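Local coordinates for protein DNA endonuclease I-CvuI (Chlorella vulgaris, PDB 5A74) that probably cuts DNA as a LAGLIDADG endonuclease in the homing of a chloroplast intron, at residues Phe18-Gly23 with Leu98-Ala103; Leu45-Ser50 with Ser77-Val82; Val123-Ala128 with Asn149-Leu154. All coordinates share one frame; numbering follows the deposited sequence.

Contact 1 (Phe18-Gly23 with Leu98-Ala103); sequences FVDADG and LQLKRA. With MN (manganese (II) ion), chain H; MN (manganese (II) ion), chain I; MN (manganese (II) ion), chain G; nucleotides of chain F.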
loop_
_atom_site.group_PDB
_atom_site.type_symbol
_atom_site.label_atom_id
_atom_site.label_comp_id
_atom_site.label_asym_id
_atom_site.label_seq_id
_atom_site.Cartn_x
_atom_site.Cartn_y
_atom_site.Cartn_z
ATOM N N PHE B 18 3.279 3.957 1.611
ATOM C CA PHE B 18 2.592 2.937 2.385
ATOM C C PHE B 18 1.185 3.371 2.805
ATOM O O PHE B 18 0.255 2.563 2.808
ATOM C CB PHE B 18 3.415 2.556 3.609
ATOM C CG PHE B 18 3.222 1.134 4.025
ATOM C CD1 PHE B 18 2.215 0.786 4.912
ATOM C CD2 PHE B 18 4.025 0.135 3.500
ATOM C CE1 PHE B 18 2.030 -0.532 5.282
ATOM C CE2 PHE B 18 3.840 -1.183 3.863
ATOM C CZ PHE B 18 2.843 -1.515 4.751
ATOM N N VAL B 19 1.032 4.645 3.156
ATOM C CA VAL B 19 -0.290 5.167 3.493
ATOM C C VAL B 19 -1.162 5.254 2.238
ATOM O O VAL B 19 -2.329 4.833 2.265
ATOM C CB VAL B 19 -0.232 6.529 4.255
ATOM C CG1 VAL B 19 -1.622 7.150 4.392
ATOM C CG2 VAL B 19 0.369 6.330 5.630
ATOM N N ASP B 20 -0.607 5.777 1.142
ATOM C CA ASP B 20 -1.372 5.849 -0.107
ATOM C C ASP B 20 -1.888 4.462 -0.477
ATOM O O ASP B 20 -2.979 4.328 -1.019
ATOM C CB ASP B 20 -0.544 6.444 -1.258
ATOM C CG ASP B 20 -0.585 7.969 -1.290
ATOM O OD1 ASP B 20 -1.644 8.546 -0.971
ATOM O OD2 ASP B 20 0.445 8.596 -1.638
ATOM N N ALA B 21 -1.125 3.421 -0.146
ATOM C CA ALA B 21 -1.524 2.075 -0.548
ATOM C C ALA B 21 -2.390 1.335 0.488
ATOM O O ALA B 21 -3.510 0.927 0.182
ATOM C CB ALA B 21 -0.306 1.247 -0.949
ATOM N N ASP B 22 -1.875 1.165 1.704
ATOM C CA ASP B 22 -2.549 0.366 2.733
ATOM C C ASP B 22 -2.908 1.197 3.946
ATOM O O ASP B 22 -2.845 0.710 5.080
ATOM C CB ASP B 22 -1.649 -0.785 3.202
ATOM C CG ASP B 22 -1.623 -1.956 2.238
ATOM O OD1 ASP B 22 -2.231 -1.871 1.139
ATOM O OD2 ASP B 22 -0.950 -2.955 2.580
ATOM N N GLY B 23 -3.284 2.449 3.717
ATOM C CA GLY B 23 -3.599 3.327 4.824
ATOM C C GLY B 23 -4.998 3.890 4.742
ATOM O O GLY B 23 -5.762 3.605 3.812
ATOM N N LEU B 98 2.103 12.562 -0.160
ATOM C CA LEU B 98 0.855 11.857 -0.482
ATOM C C LEU B 98 0.416 12.126 -1.927
ATOM O O LEU B 98 0.403 13.273 -2.371
ATOM C CB LEU B 98 -0.259 12.258 0.495
ATOM C CG LEU B 98 -0.023 11.852 1.955
ATOM C CD1 LEU B 98 -1.027 12.517 2.886
ATOM C CD2 LEU B 98 -0.094 10.340 2.100
ATOM N N GLN B 99 0.076 11.100 -2.673
ATOM C CA GLN B 99 -0.337 11.186 -4.065
ATOM C C GLN B 99 -1.741 10.688 -4.341
ATOM O O GLN B 99 -2.271 10.914 -5.399
ATOM C CB GLN B 99 0.615 10.437 -4.985
ATOM C CG GLN B 99 2.067 10.763 -4.879
ATOM C CD GLN B 99 2.371 12.172 -5.222
ATOM O OE1 GLN B 99 1.992 12.630 -6.228
ATOM N NE2 GLN B 99 3.065 12.852 -4.374
ATOM N N LEU B 100 -2.352 10.030 -3.395
ATOM C CA LEU B 100 -3.700 9.499 -3.571
ATOM C C LEU B 100 -4.660 9.962 -2.484
ATOM O O LEU B 100 -5.868 10.028 -2.696
ATOM C CB LEU B 100 -3.677 7.971 -3.603
ATOM C CG LEU B 100 -3.090 7.316 -4.856
ATOM C CD1 LEU B 100 -3.190 5.790 -4.772
ATOM C CD2 LEU B 100 -3.772 7.837 -6.108
ATOM N N LYS B 101 -4.124 10.285 -1.315
ATOM C CA LYS B 101 -4.967 10.631 -0.177
ATOM C C LYS B 101 -4.663 12.019 0.341
ATOM O O LYS B 101 -4.853 12.307 1.518
ATOM C CB LYS B 101 -4.802 9.586 0.932
ATOM C CG LYS B 101 -5.437 8.260 0.563
ATOM C CD LYS B 101 -5.140 7.150 1.545
ATOM C CE LYS B 101 -5.990 5.936 1.201
ATOM N NZ LYS B 101 -5.304 4.677 1.588
ATOM N N ARG B 102 -4.188 12.885 -0.540
ATOM C CA ARG B 102 -3.871 14.243 -0.124
ATOM C C ARG B 102 -5.157 15.014 0.128
ATOM O O ARG B 102 -5.244 15.792 1.072
ATOM C CB ARG B 102 -2.992 14.949 -1.158
ATOM C CG ARG B 102 -2.405 16.256 -0.657
ATOM C CD ARG B 102 -1.554 16.926 -1.713
ATOM N NE ARG B 102 -0.338 16.170 -1.990
ATOM C CZ ARG B 102 0.506 16.467 -2.972
ATOM N NH1 ARG B 102 0.253 17.500 -3.769
ATOM N NH2 ARG B 102 1.598 15.733 -3.155
ATOM N N ALA B 103 -6.159 14.783 -0.716
ATOM C CA ALA B 103 -7.466 15.409 -0.530
ATOM C C ALA B 103 -8.051 15.059 0.836
ATOM O O ALA B 103 -8.574 15.939 1.528
ATOM C CB ALA B 103 -8.411 14.999 -1.633
HETATM MN MN MN H . -4.703 0.163 -1.552
HETATM MN MN MN I . -3.560 -3.136 -0.002
HETATM MN MN MN G . -0.441 -4.832 1.539
ATOM O OP3 DG F 1 -7.358 -2.006 0.189
ATOM P P DG F 1 -6.226 -1.053 0.292
ATOM O OP1 DG F 1 -5.063 -1.666 -0.392
ATOM O OP2 DG F 1 -6.676 0.256 -0.222
ATOM O "O5'" DG F 1 -5.935 -0.852 1.866
ATOM C "C5'" DG F 1 -6.373 0.301 2.586
ATOM C "C4'" DG F 1 -7.891 0.360 2.637
ATOM O "O4'" DG F 1 -8.403 -0.803 3.336
ATOM C "C3'" DG F 1 -8.493 1.585 3.320
ATOM O "O3'" DG F 1 -9.395 2.178 2.391
ATOM C "C2'" DG F 1 -9.171 1.011 4.568
ATOM C "C1'" DG F 1 -9.496 -0.417 4.153
ATOM N N9 DG F 1 -9.618 -1.420 5.221
ATOM C C8 DG F 1 -8.632 -1.849 6.085
ATOM N N7 DG F 1 -9.029 -2.782 6.912
ATOM C C5 DG F 1 -10.362 -2.995 6.579
ATOM C C6 DG F 1 -11.303 -3.893 7.142
ATOM O O6 DG F 1 -11.130 -4.705 8.075
ATOM N N1 DG F 1 -12.542 -3.794 6.513
ATOM C C2 DG F 1 -12.833 -2.932 5.472
ATOM N N2 DG F 1 -14.088 -2.976 4.984
ATOM N N3 DG F 1 -11.946 -2.091 4.938
ATOM C C4 DG F 1 -10.734 -2.174 5.539
HETATM O O HOH W 1 -4.874 2.266 -1.900
HETATM O O HOH W 2 1.880 -5.353 2.230
#
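Three consecutive backbone N-H groups, those of Gln99, Leu100 and Lys101, turn onto the one carboxylate of Asp20, so that a bend in the chain wraps the end of an acidic side chain. OD2 takes the straightest of the bonds, from Gln99 N at 2.7 Å on its syn side, with an angle at hydrogen of 170°. OD1 is shared: Leu100 N reaches it at 2.9 Å from above the carboxylate plane, and Lys101 N adds a weak bond at 3.0 Å. Trp14 NE1 of the second subunit also donates to Asp20 OD2, so this buried carboxylate is gripped by four N-H groups, one of them weakly.

Lys101 sends its side chain across to the 18-23 segment. Extended beyond CG, it lies along the end of helix 6-22 and places NZ between two carbonyls. Val19 O receives NZ in the carbonyl plane at 3.1 Å, whereas Gly23 O is met from well above its carbonyl plane.

Residues 15-23, LAGFVDADG, are the motif that names the family, and its helix packs against its copy in the second subunit. Asp20 and Asp22 are its two acids and they part company here: Asp20 holds the 98-101 turn, while Asp22 faces the DNA and bridges two manganese ions, OD1 binding one and OD2 another, each at 2.2 Å. The ion at OD1 is shared with Asp22 of the second subunit and with the 5'-phosphate of DG1 of chain F. A third manganese sits 2.2 Å from Ala21 O and is held by the same phosphate; water 1, also a ligand of it, donates to Asp20 O at 2.9 Å.

Contact 2 (Leu45-Ser50 with Ser77-Val82); sequences LTVFQS and SEFCVV. With nucleotides of chain D; nucleotides of chain F.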
loop_
_atom_site.group_PDB
_atom_site.type_symbol
_atom_site.label_atom_id
_atom_site.label_comp_id
_atom_site.label_asym_id
_atom_site.label_seq_id
_atom_site.Cartn_x
_atom_site.Cartn_y
_atom_site.Cartn_z
ATOM N N LEU B 45 -5.503 8.887 11.054
ATOM C CA LEU B 45 -4.751 8.167 10.032
ATOM C C LEU B 45 -4.554 6.741 10.528
ATOM O O LEU B 45 -4.217 6.529 11.696
ATOM C CB LEU B 45 -3.404 8.840 9.761
ATOM C CG LEU B 45 -2.520 8.185 8.696
ATOM C CD1 LEU B 45 -1.753 9.235 7.931
ATOM C CD2 LEU B 45 -1.548 7.213 9.329
ATOM N N THR B 46 -4.775 5.761 9.661
ATOM C CA THR B 46 -4.619 4.359 10.067
ATOM C C THR B 46 -3.828 3.564 9.031
ATOM O O THR B 46 -4.014 3.743 7.828
ATOM C CB THR B 46 -5.988 3.663 10.334
ATOM O OG1 THR B 46 -6.838 4.518 11.123
ATOM C CG2 THR B 46 -5.785 2.325 11.061
ATOM N N VAL B 47 -2.932 2.701 9.495
ATOM C CA VAL B 47 -2.198 1.815 8.592
ATOM C C VAL B 47 -2.485 0.357 8.952
ATOM O O VAL B 47 -2.385 -0.041 10.121
ATOM C CB VAL B 47 -0.680 2.088 8.618
ATOM C CG1 VAL B 47 0.044 1.138 7.684
ATOM C CG2 VAL B 47 -0.390 3.533 8.228
ATOM N N PHE B 48 -2.849 -0.425 7.941
ATOM C CA PHE B 48 -3.254 -1.812 8.125
ATOM C C PHE B 48 -2.203 -2.765 7.597
ATOM O O PHE B 48 -1.612 -2.539 6.527
ATOM C CB PHE B 48 -4.554 -2.078 7.370
ATOM C CG PHE B 48 -5.617 -1.056 7.630
ATOM C CD1 PHE B 48 -6.465 -1.190 8.722
ATOM C CD2 PHE B 48 -5.767 0.041 6.787
ATOM C CE1 PHE B 48 -7.444 -0.251 8.970
ATOM C CE2 PHE B 48 -6.740 0.991 7.035
ATOM C CZ PHE B 48 -7.579 0.845 8.126
ATOM N N GLN B 49 -1.982 -3.844 8.333
ATOM C CA GLN B 49 -1.077 -4.883 7.875
ATOM C C GLN B 49 -1.351 -6.139 8.669
ATOM O O GLN B 49 -1.685 -6.073 9.863
ATOM C CB GLN B 49 0.382 -4.446 8.039
ATOM C CG GLN B 49 1.375 -5.182 7.116
ATOM C CD GLN B 49 1.179 -4.854 5.641
ATOM O OE1 GLN B 49 0.421 -3.951 5.290
ATOM N NE2 GLN B 49 1.872 -5.588 4.773
ATOM N N SER B 50 -1.248 -7.275 7.987
ATOM C CA SER B 50 -1.404 -8.587 8.605
ATOM C C SER B 50 -0.478 -8.694 9.805
ATOM O O SER B 50 0.647 -8.175 9.782
ATOM C CB SER B 50 -1.090 -9.682 7.592
ATOM O OG SER B 50 -1.337 -10.960 8.139
ATOM N N SER B 77 -3.321 -6.375 12.012
ATOM C CA SER B 77 -2.858 -5.394 12.991
ATOM C C SER B 77 -3.107 -3.987 12.432
ATOM O O SER B 77 -3.273 -3.806 11.208
ATOM C CB SER B 77 -1.378 -5.610 13.326
ATOM O OG SER B 77 -1.140 -6.896 13.875
ATOM N N GLU B 78 -3.144 -2.997 13.322
ATOM C CA GLU B 78 -3.380 -1.606 12.923
ATOM C C GLU B 78 -2.488 -0.638 13.694
ATOM O O GLU B 78 -2.266 -0.816 14.899
ATOM C CB GLU B 78 -4.831 -1.203 13.182
ATOM C CG GLU B 78 -5.881 -1.801 12.268
ATOM C CD GLU B 78 -7.261 -1.201 12.529
ATOM O OE1 GLU B 78 -7.398 -0.366 13.466
ATOM O OE2 GLU B 78 -8.208 -1.559 11.793
ATOM N N PHE B 79 -1.988 0.376 12.989
ATOM C CA PHE B 79 -1.359 1.544 13.602
ATOM C C PHE B 79 -2.314 2.715 13.436
ATOM O O PHE B 79 -2.731 3.028 12.312
ATOM C CB PHE B 79 -0.032 1.880 12.913
ATOM C CG PHE B 79 0.459 3.289 13.177
ATOM C CD1 PHE B 79 1.238 3.564 14.292
ATOM C CD2 PHE B 79 0.156 4.332 12.306
ATOM C CE1 PHE B 79 1.697 4.846 14.545
ATOM C CE2 PHE B 79 0.615 5.619 12.555
ATOM C CZ PHE B 79 1.391 5.873 13.677
ATOM N N CYS B 80 -2.646 3.373 14.542
ATOM C CA CYS B 80 -3.602 4.474 14.486
ATOM C C CYS B 80 -3.131 5.739 15.198
ATOM O O CYS B 80 -2.609 5.683 16.321
ATOM C CB CYS B 80 -4.954 4.036 15.055
ATOM S SG CYS B 80 -6.278 5.222 14.737
ATOM N N VAL B 81 -3.311 6.873 14.519
ATOM C CA VAL B 81 -3.180 8.189 15.137
ATOM C C VAL B 81 -4.545 8.859 15.069
ATOM O O VAL B 81 -5.015 9.196 13.979
ATOM C CB VAL B 81 -2.166 9.080 14.396
ATOM C CG1 VAL B 81 -2.122 10.467 15.019
ATOM C CG2 VAL B 81 -0.788 8.459 14.420
ATOM N N VAL B 82 -5.177 9.031 16.229
ATOM C CA VAL B 82 -6.496 9.648 16.336
ATOM C C VAL B 82 -6.395 10.967 17.089
ATOM O O VAL B 82 -5.748 11.029 18.137
ATOM C CB VAL B 82 -7.452 8.767 17.155
ATOM C CG1 VAL B 82 -8.818 8.700 16.499
ATOM C CG2 VAL B 82 -6.881 7.391 17.330
ATOM P P DC D 14 -1.741 -6.688 4.164
ATOM O OP1 DC D 14 -1.034 -5.824 3.185
ATOM O OP2 DC D 14 -0.955 -7.521 5.103
ATOM O "O5'" DC D 14 -2.762 -5.804 5.045
ATOM C "C5'" DC D 14 -3.319 -4.608 4.527
ATOM C "C4'" DC D 14 -4.333 -4.872 3.426
ATOM O "O4'" DC D 14 -5.399 -5.728 3.910
ATOM C "C3'" DC D 14 -5.062 -3.640 2.893
ATOM O "O3'" DC D 14 -5.356 -3.855 1.523
ATOM C "C2'" DC D 14 -6.361 -3.625 3.701
ATOM C "C1'" DC D 14 -6.642 -5.116 3.582
ATOM N N1 DC D 14 -7.738 -5.727 4.419
ATOM C C2 DC D 14 -9.090 -5.408 4.203
ATOM O O2 DC D 14 -9.403 -4.583 3.331
ATOM N N3 DC D 14 -10.032 -6.017 4.972
ATOM C C4 DC D 14 -9.675 -6.907 5.902
ATOM N N4 DC D 14 -10.635 -7.480 6.637
ATOM C C5 DC D 14 -8.314 -7.249 6.129
ATOM C C6 DC D 14 -7.391 -6.646 5.372
ATOM O OP3 DG F 1 -7.358 -2.006 0.189
ATOM P P DG F 1 -6.226 -1.053 0.292
ATOM O OP1 DG F 1 -5.063 -1.666 -0.392
ATOM O OP2 DG F 1 -6.676 0.256 -0.222
ATOM O "O5'" DG F 1 -5.935 -0.852 1.866
ATOM C "C5'" DG F 1 -6.373 0.301 2.586
ATOM C "C4'" DG F 1 -7.891 0.360 2.637
ATOM O "O4'" DG F 1 -8.403 -0.803 3.336
ATOM C "C3'" DG F 1 -8.493 1.585 3.320
ATOM O "O3'" DG F 1 -9.395 2.178 2.391
ATOM C "C2'" DG F 1 -9.171 1.011 4.568
ATOM C "C1'" DG F 1 -9.496 -0.417 4.153
ATOM N N9 DG F 1 -9.618 -1.420 5.221
ATOM C C8 DG F 1 -8.632 -1.849 6.085
ATOM N N7 DG F 1 -9.029 -2.782 6.912
ATOM C C5 DG F 1 -10.362 -2.995 6.579
ATOM C C6 DG F 1 -11.303 -3.893 7.142
ATOM O O6 DG F 1 -11.130 -4.705 8.075
ATOM N N1 DG F 1 -12.542 -3.794 6.513
ATOM C C2 DG F 1 -12.833 -2.932 5.472
ATOM N N2 DG F 1 -14.088 -2.976 4.984
ATOM N N3 DG F 1 -11.946 -2.091 4.938
ATOM C C4 DG F 1 -10.734 -2.174 5.539
ATOM P P DA F 2 -10.012 3.638 2.661
ATOM O OP1 DA F 2 -10.596 4.092 1.365
ATOM O OP2 DA F 2 -8.991 4.474 3.363
ATOM O "O5'" DA F 2 -11.194 3.358 3.711
ATOM C "C5'" DA F 2 -12.307 2.529 3.377
ATOM C "C4'" DA F 2 -13.237 2.355 4.567
ATOM O "O4'" DA F 2 -12.683 1.400 5.515
ATOM C "C3'" DA F 2 -13.575 3.612 5.372
ATOM O "O3'" DA F 2 -14.986 3.654 5.523
ATOM C "C2'" DA F 2 -12.912 3.341 6.719
ATOM C "C1'" DA F 2 -13.104 1.827 6.795
ATOM N N9 DA F 2 -12.361 1.126 7.853
ATOM C C8 DA F 2 -11.180 1.488 8.451
ATOM N N7 DA F 2 -10.772 0.650 9.381
ATOM C C5 DA F 2 -11.747 -0.343 9.400
ATOM C C6 DA F 2 -11.905 -1.535 10.167
ATOM N N6 DA F 2 -11.050 -1.961 11.111
ATOM N N1 DA F 2 -13.004 -2.289 9.921
ATOM C C2 DA F 2 -13.875 -1.875 8.976
ATOM N N3 DA F 2 -13.835 -0.778 8.202
ATOM C C4 DA F 2 -12.736 -0.051 8.465
#
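Glu78 and Phe48 run alongside each other toward the DNA, from neighbouring antiparallel strands of the four-stranded DNA-binding sheet of the LAGLIDADG fold. Starting at Glu78 CB, the first neighbour is Val47 O, 4.1 Å away. CG lies anti to the carbonyl carbon (chi1 -72°), which sets the chain alongside the aromatic ring, and CG touches Phe48 CD1 at 3.6 Å. CD continues past Phe48 CE1, with the carboxylate turned 81° to the ring plane. At the tip the two oxygens divide. OE1 brushes Thr46 CG2 at 4.0 Å and has its main partner in a salt bridge with Arg70. OE2 lies at the edge of the Phe48 ring, in its plane, 3.2 Å from CE1; it also accepts a hydrogen bond from N6 of DA2 of chain F at 3.0 Å and is salt-bridged to Arg72. Arg70 and Arg72 thus help position the carboxylate that reads the major-groove edge of this adenine.

The ring of Phe48 serves the DNA too: C8 of DG1 of chain F sits 3.2 Å above its plane, over the centre. Behind both side chains, paired backbone bonds join Leu45 with Val81, Val47 with Phe79 and Gln49 with Ser77. On the sheet face turned from the DNA, Leu45 CD2 comes to the edge of the Phe79 ring and Val47 packs beside it, under helices 6-22, 54-64 and 84-94.

Near the end of strand 39-50 the DNA appears to be cut: O3' of DC14 of chain D stands too far from the phosphorus of DG1 of chain F for a phosphodiester. Ser50 N donates to OP2 of DC14 of chain D at 2.9 Å.

Contact 3 (Val123-Ala128 with Asn149-Leu154); sequences VLMEAA and NVRECL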
loop_
_atom_site.group_PDB
_atom_site.type_symbol
_atom_site.label_atom_id
_atom_site.label_comp_id
_atom_site.label_asym_id
_atom_site.label_seq_id
_atom_site.Cartn_x
_atom_site.Cartn_y
_atom_site.Cartn_z
ATOM N N VAL B 123 -20.411 25.131 14.481
ATOM C CA VAL B 123 -19.058 24.686 14.149
ATOM C C VAL B 123 -18.981 23.155 14.039
ATOM O O VAL B 123 -18.303 22.609 13.156
ATOM C CB VAL B 123 -18.052 25.195 15.188
ATOM C CG1 VAL B 123 -16.684 24.539 14.989
ATOM C CG2 VAL B 123 -17.960 26.719 15.118
ATOM N N LEU B 124 -19.688 22.471 14.931
ATOM C CA LEU B 124 -19.796 21.018 14.869
ATOM C C LEU B 124 -20.423 20.586 13.547
ATOM O O LEU B 124 -20.052 19.565 12.961
ATOM C CB LEU B 124 -20.652 20.498 16.030
ATOM C CG LEU B 124 -20.849 18.981 16.004
ATOM C CD1 LEU B 124 -19.491 18.317 16.138
ATOM C CD2 LEU B 124 -21.818 18.497 17.079
ATOM N N MET B 125 -21.392 21.370 13.096
ATOM C CA MET B 125 -22.120 21.071 11.880
ATOM C C MET B 125 -21.210 21.251 10.666
ATOM O O MET B 125 -21.296 20.495 9.699
ATOM C CB MET B 125 -23.349 21.986 11.780
ATOM C CG MET B 125 -24.331 21.585 10.703
ATOM S SD MET B 125 -25.027 19.951 11.003
ATOM C CE MET B 125 -24.894 19.277 9.348
ATOM N N GLU B 126 -20.333 22.249 10.721
ATOM C CA GLU B 126 -19.370 22.463 9.645
ATOM C C GLU B 126 -18.391 21.300 9.562
ATOM O O GLU B 126 -18.085 20.806 8.474
ATOM C CB GLU B 126 -18.617 23.768 9.876
ATOM C CG GLU B 126 -19.523 24.978 9.807
ATOM C CD GLU B 126 -18.895 26.220 10.394
ATOM O OE1 GLU B 126 -17.771 26.118 10.930
ATOM O OE2 GLU B 126 -19.532 27.298 10.322
ATOM N N ALA B 127 -17.897 20.869 10.719
ATOM C CA ALA B 127 -16.960 19.751 10.769
ATOM C C ALA B 127 -17.652 18.480 10.298
ATOM O O ALA B 127 -17.046 17.656 9.611
ATOM C CB ALA B 127 -16.418 19.575 12.165
ATOM N N ALA B 128 -18.927 18.338 10.661
ATOM C CA ALA B 128 -19.707 17.164 10.270
ATOM C C ALA B 128 -19.961 17.136 8.767
ATOM O O ALA B 128 -19.910 16.071 8.146
ATOM C CB ALA B 128 -21.021 17.099 11.043
ATOM N N ASN B 149 -27.813 13.511 10.118
ATOM C CA ASN B 149 -28.189 12.975 11.422
ATOM C C ASN B 149 -27.824 13.929 12.558
ATOM O O ASN B 149 -28.557 14.052 13.553
ATOM C CB ASN B 149 -27.553 11.599 11.643
ATOM C CG ASN B 149 -27.973 10.589 10.582
ATOM O OD1 ASN B 149 -27.130 9.990 9.911
ATOM N ND2 ASN B 149 -29.280 10.407 10.419
ATOM N N VAL B 150 -26.689 14.607 12.401
ATOM C CA VAL B 150 -26.281 15.632 13.347
ATOM C C VAL B 150 -27.250 16.813 13.281
ATOM O O VAL B 150 -27.698 17.316 14.320
ATOM C CB VAL B 150 -24.844 16.111 13.078
ATOM C CG1 VAL B 150 -24.431 17.155 14.110
ATOM C CG2 VAL B 150 -23.890 14.939 13.121
ATOM N N ARG B 151 -27.579 17.241 12.060
ATOM C CA ARG B 151 -28.485 18.370 11.860
ATOM C C ARG B 151 -29.838 18.120 12.537
ATOM O O ARG B 151 -30.346 18.978 13.270
ATOM C CB ARG B 151 -28.650 18.666 10.366
ATOM C CG ARG B 151 -29.577 19.830 10.039
ATOM C CD ARG B 151 -29.444 20.279 8.580
ATOM N NE ARG B 151 -28.460 21.353 8.396
ATOM C CZ ARG B 151 -27.342 21.244 7.674
ATOM N NH1 ARG B 151 -27.050 20.103 7.053
ATOM N NH2 ARG B 151 -26.513 22.280 7.564
ATOM N N GLU B 152 -30.404 16.934 12.331
ATOM C CA GLU B 152 -31.698 16.618 12.932
ATOM C C GLU B 152 -31.625 16.528 14.457
ATOM O O GLU B 152 -32.542 16.977 15.153
ATOM C CB GLU B 152 -32.291 15.355 12.306
ATOM C CG GLU B 152 -32.581 15.532 10.805
ATOM C CD GLU B 152 -32.981 14.241 10.101
ATOM O OE1 GLU B 152 -32.848 13.156 10.721
ATOM O OE2 GLU B 152 -33.425 14.316 8.926
ATOM N N CYS B 153 -30.534 15.968 14.977
ATOM C CA CYS B 153 -30.350 15.894 16.426
ATOM C C CYS B 153 -30.239 17.288 17.048
ATOM O O CYS B 153 -30.925 17.594 18.025
ATOM C CB CYS B 153 -29.118 15.062 16.781
ATOM S SG CYS B 153 -28.897 14.816 18.570
ATOM N N LEU B 154 -29.377 18.125 16.480
ATOM C CA LEU B 154 -29.166 19.479 16.986
ATOM C C LEU B 154 -30.459 20.274 17.019
ATOM O O LEU B 154 -30.687 21.050 17.941
ATOM C CB LEU B 154 -28.133 20.208 16.131
ATOM C CG LEU B 154 -26.715 19.660 16.269
ATOM C CD1 LEU B 154 -25.751 20.390 15.349
ATOM C CD2 LEU B 154 -26.254 19.746 17.717
#
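Val150 spreads its two methyls between neighbours one helical turn apart, CG1 toward Leu124 CD2 at 4.2 Å and CG2 toward Ala128 CB at 4.1 Å. All three side chains are buried, and this is the tightly packed part of the contact. The apolar patch joins two antiparallel helices, 121-135 and 147-156, whose local axes run 163° apart in direction and 10.1 Å apart at closest approach. Both helices ride on the far end of the sheet, away from the metal sites: Ile29 of strand 23-31 lies under Ala128 and Val150, Val41 of strand 39-50 under Leu124, and Tyr39 under Val150.

The other side of the contact is partly exposed and is built differently. There Met125 is laid across Arg151 at about a right angle, and its methyl end covers part of the guanidinium: CE sits 3.2 Å above that plane, displaced toward the rim on the side of NH1. Bends at chi2 and chi3 hook the thioether around so that SD also rests against Arg151 CB at 3.9 Å. Arg151 NE is hydrogen-bonded to Ser162 OG, near the modelled C-terminus. Leu154 makes a more distant touch, its CD1 standing 4.4 Å from Met125 SD.

How the contacts relate
All three contacts are largely buried, yet they differ in what they bury. Contact 1 and contact 2 meet at the metal- and DNA-binding end of the subunit: Asp22 O and Phe48 N form a probable hydrogen bond, and Phe18 packs on Val47, so motif helix and sheet are directly joined. Contact 1 works through a carboxylate, backbone donors and metals; contact 2 is strand pairing, with a polar DNA-facing side and an apolar helix-covered one. Contact 3, on the opposite side of the chain's centre and about 28 Å from contact 1 between centres, is mostly apolar, apart from the Arg151 guanidinium at its margin, and has no metal; it touches neither of the others.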